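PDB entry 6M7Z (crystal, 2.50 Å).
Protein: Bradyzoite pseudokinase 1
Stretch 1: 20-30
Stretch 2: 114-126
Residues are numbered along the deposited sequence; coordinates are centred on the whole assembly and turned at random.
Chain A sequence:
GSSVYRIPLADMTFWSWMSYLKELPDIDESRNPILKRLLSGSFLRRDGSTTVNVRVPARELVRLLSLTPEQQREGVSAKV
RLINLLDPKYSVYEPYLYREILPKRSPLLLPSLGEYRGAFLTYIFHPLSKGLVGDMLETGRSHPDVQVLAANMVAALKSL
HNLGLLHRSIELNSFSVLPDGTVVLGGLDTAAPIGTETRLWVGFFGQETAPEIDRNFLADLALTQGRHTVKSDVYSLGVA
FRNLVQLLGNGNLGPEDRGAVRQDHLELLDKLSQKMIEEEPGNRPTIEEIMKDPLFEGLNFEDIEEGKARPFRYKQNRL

Stretch 1 (20-30) YLKELPDIDES
Stretch 2 114-126: GEYRGAFLTYIFH

Stretch 1 enters as the end of a helix that begins earlier in the chain, then continues extended beside the strand through Tyr116 and Arg117, running parallel to it. Pro25 sits opposite Tyr116, Asp26 opposite Arg117 and Ile27 opposite Gly118 (CA to CA 5.2, 5.2 and 5.7 Å). That strand and the one from Leu121 to His126 form a hairpin: Tyr116 N donates to Tyr123 O (3.0 Å), Tyr123 N to Tyr116 O (2.8 Å), and Gly118 N to Leu121 O (2.8 Å) beside the turn (Gly118 phi/psi -100/-161, Ala119 -66/-42). The contact buries 744 Å².

Leu21 (chi1 t, chi2 p) sends its side chain over the hairpin, CD1 lying 3.8 Å from both Arg117 CD and Thr122 CG2. At the helix end the carbonyls of Leu21 and Lys22, and Leu24 O beyond it, are open to the guanidinium of Arg117 (t, t, p, chi4 78°). Arg117 NE donates weakly to Leu21 O (3.1 Å), which also accepts from Leu24 N; NH2 donates to Lys22 O (3.2 Å) and weakly to Leu24 O (3.3 Å). Stretch 1 covers 135 Å² of Arg117. Lys22 is exposed and its CA-to-CB bond points away from the hairpin, as suits its charge.

Leu24 (m, t; phi/psi -68/139) turns the chain extended and points toward the hairpin, its CB packing 3.9 Å from Arg117 CB in a buried, apolar place. Pro25 (-69/151) needs no amide hydrogen here: its O accepts from Arg117 N (3.0 Å, 161°) and lies 3.3 Å from Tyr116 CA, while its CG rests 3.9 Å from CD2 of Tyr116 (m, chi2 85°).

Asp26 (-71/154) forms a single beta bridge with Arg117. Its CB points away, yet chi1 m brings OD1 to 3.3 Å from Arg117 NH2, a salt bridge resting on charge alone, the oxygen lying well out of the guanidinium plane. Ile27 N completes the bridge with a weak bond to Arg117 O (3.3 Å).

Ile27 (-125/148; t, t) points toward the hairpin, its branched side chain meeting three aromatic residues: CB to Tyr116 CB (3.8 Å), CG2 to CE1 of Tyr123 (m, 74°; 3.7 Å), and CD1 to the edge of Phe125 (m, 86°) at CZ (3.9 Å).

Asp28 faces away, its OD1 accepting from Ser30 OG (2.7 Å). Glu29 (m, t, chi3 -54°) points toward the hairpin: OE2 accepts from Tyr123 OH (2.6 Å) near the ring plane, OE1 from Ala119 N (3.0 Å, 166°). A water donates to Glu29 OE2 (2.6 Å) and accepts from Phe120 N (2.5 Å). Gly118 suits this site because an ideal CB would clash with Glu29 OE2 at 2.0 Å.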

# COMPACT_ATOMS: atom_id res chain seq x y z
N TYR A 20 -24.17 -0.59 0.09
CA TYR A 20 -22.99 0.05 0.65
C TYR A 20 -22.50 1.18 -0.26
O TYR A 20 -22.06 2.22 0.23
CB TYR A 20 -21.85 -0.93 0.91
CG TYR A 20 -20.84 -0.34 1.86
CD1 TYR A 20 -21.02 -0.39 3.23
CD2 TYR A 20 -19.71 0.31 1.37
CE1 TYR A 20 -20.09 0.16 4.10
CE2 TYR A 20 -18.76 0.84 2.23
CZ TYR A 20 -18.96 0.78 3.60
OH TYR A 20 -18.05 1.30 4.47
N LEU A 21 -22.58 0.97 -1.57
CA LEU A 21 -22.21 2.00 -2.53
C LEU A 21 -23.03 3.27 -2.28
O LEU A 21 -22.47 4.37 -2.24
CB LEU A 21 -22.40 1.45 -3.95
CG LEU A 21 -22.28 2.47 -5.07
CD1 LEU A 21 -20.88 3.02 -5.15
CD2 LEU A 21 -22.68 1.82 -6.39
N LYS A 22 -24.34 3.10 -2.07
CA LYS A 22 -25.27 4.22 -1.85
C LYS A 22 -24.97 4.95 -0.53
O LYS A 22 -25.18 6.14 -0.43
CB LYS A 22 -26.71 3.73 -1.94
CG LYS A 22 -27.16 3.47 -3.37
CD LYS A 22 -28.56 2.91 -3.54
CE LYS A 22 -29.14 3.23 -4.90
NZ LYS A 22 -30.03 2.16 -5.42
N GLU A 23 -24.45 4.23 0.47
CA GLU A 23 -24.11 4.79 1.79
C GLU A 23 -22.87 5.70 1.74
O GLU A 23 -22.64 6.43 2.69
CB GLU A 23 -23.89 3.67 2.81
CG GLU A 23 -25.21 3.12 3.35
CD GLU A 23 -25.15 2.21 4.56
OE1 GLU A 23 -24.12 1.53 4.76
OE2 GLU A 23 -26.14 2.18 5.30
N LEU A 24 -22.03 5.61 0.70
CA LEU A 24 -20.81 6.45 0.62
C LEU A 24 -21.21 7.90 0.43
O LEU A 24 -22.09 8.19 -0.37
CB LEU A 24 -19.92 6.03 -0.55
CG LEU A 24 -19.14 4.74 -0.37
CD1 LEU A 24 -18.36 4.42 -1.64
CD2 LEU A 24 -18.24 4.81 0.87
N PRO A 25 -20.53 8.86 1.10
CA PRO A 25 -20.86 10.28 0.95
C PRO A 25 -20.51 10.85 -0.43
O PRO A 25 -19.58 10.38 -1.07
CB PRO A 25 -20.03 10.96 2.05
CG PRO A 25 -18.88 10.01 2.29
CD PRO A 25 -19.45 8.62 2.06
N ASP A 26 -21.28 11.87 -0.85
CA ASP A 26 -21.10 12.54 -2.11
C ASP A 26 -19.83 13.39 -2.08
O ASP A 26 -19.39 13.86 -1.04
CB ASP A 26 -22.27 13.46 -2.45
CG ASP A 26 -23.53 12.74 -2.91
OD1 ASP A 26 -23.50 11.51 -3.12
OD2 ASP A 26 -24.54 13.43 -3.09
N ILE A 27 -19.28 13.60 -3.28
CA ILE A 27 -18.30 14.60 -3.57
C ILE A 27 -18.87 15.42 -4.73
O ILE A 27 -19.60 14.86 -5.58
CB ILE A 27 -16.94 13.95 -3.90
CG1 ILE A 27 -15.85 14.99 -4.16
CG2 ILE A 27 -17.05 12.99 -5.07
CD1 ILE A 27 -14.45 14.36 -4.27
N ASP A 28 -18.54 16.71 -4.77
CA ASP A 28 -19.02 17.63 -5.80
C ASP A 28 -17.98 17.67 -6.92
O ASP A 28 -16.89 18.23 -6.74
CB ASP A 28 -19.30 19.02 -5.23
CG ASP A 28 -20.07 19.95 -6.16
OD1 ASP A 28 -20.28 19.58 -7.35
OD2 ASP A 28 -20.45 21.04 -5.69
N GLU A 29 -18.36 17.07 -8.07
CA GLU A 29 -17.46 16.78 -9.19
C GLU A 29 -17.29 18.01 -10.09
O GLU A 29 -16.28 18.09 -10.82
CB GLU A 29 -17.95 15.55 -9.96
CG GLU A 29 -17.75 14.26 -9.18
CD GLU A 29 -18.33 13.02 -9.84
OE1 GLU A 29 -19.54 13.01 -10.17
OE2 GLU A 29 -17.58 12.05 -10.02
N SER A 30 -18.25 18.95 -10.03
CA SER A 30 -18.17 20.22 -10.80
C SER A 30 -17.15 21.19 -10.17
O SER A 30 -16.74 22.13 -10.82
CB SER A 30 -19.52 20.87 -10.94
OG SER A 30 -20.15 20.99 -9.68
N GLY A 114 -10.15 9.71 3.08
CA GLY A 114 -11.59 9.81 2.80
C GLY A 114 -12.00 9.03 1.57
O GLY A 114 -11.23 8.94 0.60
N GLU A 115 -13.22 8.48 1.61
CA GLU A 115 -13.81 7.72 0.51
C GLU A 115 -15.12 8.41 0.10
O GLU A 115 -15.91 8.75 0.95
CB GLU A 115 -14.07 6.27 0.92
CG GLU A 115 -12.93 5.64 1.71
CD GLU A 115 -12.80 6.06 3.18
OE1 GLU A 115 -13.83 6.47 3.79
OE2 GLU A 115 -11.68 5.98 3.71
N TYR A 116 -15.32 8.58 -1.21
CA TYR A 116 -16.49 9.29 -1.73
C TYR A 116 -17.02 8.60 -2.98
O TYR A 116 -16.36 7.78 -3.58
CB TYR A 116 -16.15 10.76 -2.01
CG TYR A 116 -15.65 11.50 -0.81
CD1 TYR A 116 -14.31 11.45 -0.45
CD2 TYR A 116 -16.52 12.20 0.03
CE1 TYR A 116 -13.83 12.10 0.67
CE2 TYR A 116 -16.05 12.89 1.13
CZ TYR A 116 -14.70 12.83 1.46
OH TYR A 116 -14.24 13.50 2.57
N ARG A 117 -18.25 8.94 -3.34
CA ARG A 117 -18.94 8.50 -4.53
C ARG A 117 -19.38 9.75 -5.29
O ARG A 117 -19.90 10.67 -4.70
CB ARG A 117 -20.13 7.62 -4.13
CG ARG A 117 -21.16 7.45 -5.23
CD ARG A 117 -22.31 6.52 -4.89
NE ARG A 117 -23.01 7.04 -3.72
CZ ARG A 117 -23.87 8.04 -3.75
NH1 ARG A 117 -24.12 8.68 -4.88
NH2 ARG A 117 -24.49 8.41 -2.64
N GLY A 118 -19.11 9.79 -6.59
CA GLY A 118 -19.72 10.73 -7.50
C GLY A 118 -20.85 10.06 -8.25
O GLY A 118 -21.31 9.03 -7.84
N ALA A 119 -21.25 10.64 -9.38
CA ALA A 119 -22.31 10.04 -10.23
C ALA A 119 -21.84 8.71 -10.84
O ALA A 119 -22.61 7.79 -10.89
CB ALA A 119 -22.73 11.03 -11.29
N PHE A 120 -20.59 8.63 -11.33
CA PHE A 120 -20.12 7.41 -12.06
C PHE A 120 -18.78 6.86 -11.53
O PHE A 120 -18.31 5.85 -12.06
CB PHE A 120 -19.97 7.70 -13.55
CG PHE A 120 -20.99 8.67 -14.10
CD1 PHE A 120 -22.31 8.28 -14.29
CD2 PHE A 120 -20.63 9.98 -14.39
CE1 PHE A 120 -23.26 9.17 -14.79
CE2 PHE A 120 -21.58 10.87 -14.89
CZ PHE A 120 -22.88 10.46 -15.09
N LEU A 121 -18.17 7.51 -10.52
CA LEU A 121 -16.88 7.12 -9.99
C LEU A 121 -16.95 6.96 -8.47
O LEU A 121 -17.68 7.69 -7.83
CB LEU A 121 -15.84 8.20 -10.33
CG LEU A 121 -15.63 8.48 -11.81
CD1 LEU A 121 -14.75 9.70 -12.00
CD2 LEU A 121 -15.05 7.26 -12.53
N THR A 122 -16.16 6.04 -7.91
CA THR A 122 -15.80 6.10 -6.49
C THR A 122 -14.38 6.66 -6.35
O THR A 122 -13.57 6.52 -7.29
CB THR A 122 -15.90 4.72 -5.84
OG1 THR A 122 -14.95 3.83 -6.47
CG2 THR A 122 -17.29 4.14 -5.92
N TYR A 123 -14.09 7.28 -5.20
CA TYR A 123 -12.84 7.95 -4.93
C TYR A 123 -12.28 7.49 -3.57
O TYR A 123 -13.02 7.34 -2.61
CB TYR A 123 -13.00 9.47 -4.85
CG TYR A 123 -13.54 10.16 -6.07
CD1 TYR A 123 -14.88 10.08 -6.41
CD2 TYR A 123 -12.74 10.97 -6.84
CE1 TYR A 123 -15.39 10.73 -7.52
CE2 TYR A 123 -13.23 11.64 -7.95
CZ TYR A 123 -14.57 11.54 -8.28
OH TYR A 123 -15.06 12.19 -9.37
N ILE A 124 -10.96 7.27 -3.51
CA ILE A 124 -10.23 7.15 -2.28
C ILE A 124 -9.07 8.14 -2.35
O ILE A 124 -8.28 8.10 -3.28
CB ILE A 124 -9.68 5.73 -2.05
CG1 ILE A 124 -10.77 4.67 -2.03
CG2 ILE A 124 -8.84 5.67 -0.76
CD1 ILE A 124 -10.25 3.28 -1.74
N PHE A 125 -8.95 8.99 -1.33
CA PHE A 125 -7.87 9.93 -1.26
C PHE A 125 -6.77 9.34 -0.35
O PHE A 125 -7.05 8.67 0.64
CB PHE A 125 -8.40 11.29 -0.82
CG PHE A 125 -9.24 11.98 -1.88
CD1 PHE A 125 -10.59 11.73 -1.99
CD2 PHE A 125 -8.65 12.85 -2.79
CE1 PHE A 125 -11.35 12.33 -3.00
CE2 PHE A 125 -9.41 13.44 -3.80
CZ PHE A 125 -10.76 13.19 -3.89
N HIS A 126 -5.52 9.56 -0.75
CA HIS A 126 -4.34 9.16 -0.02
C HIS A 126 -3.40 10.35 0.09
O HIS A 126 -3.44 11.25 -0.74
CB HIS A 126 -3.60 8.02 -0.74
CG HIS A 126 -4.37 6.75 -0.83
ND1 HIS A 126 -4.73 6.04 0.28
CD2 HIS A 126 -4.82 6.07 -1.90
CE1 HIS A 126 -5.40 4.96 -0.10
NE2 HIS A 126 -5.48 4.97 -1.44
O HOH W 1 -18.96 10.55 -11.64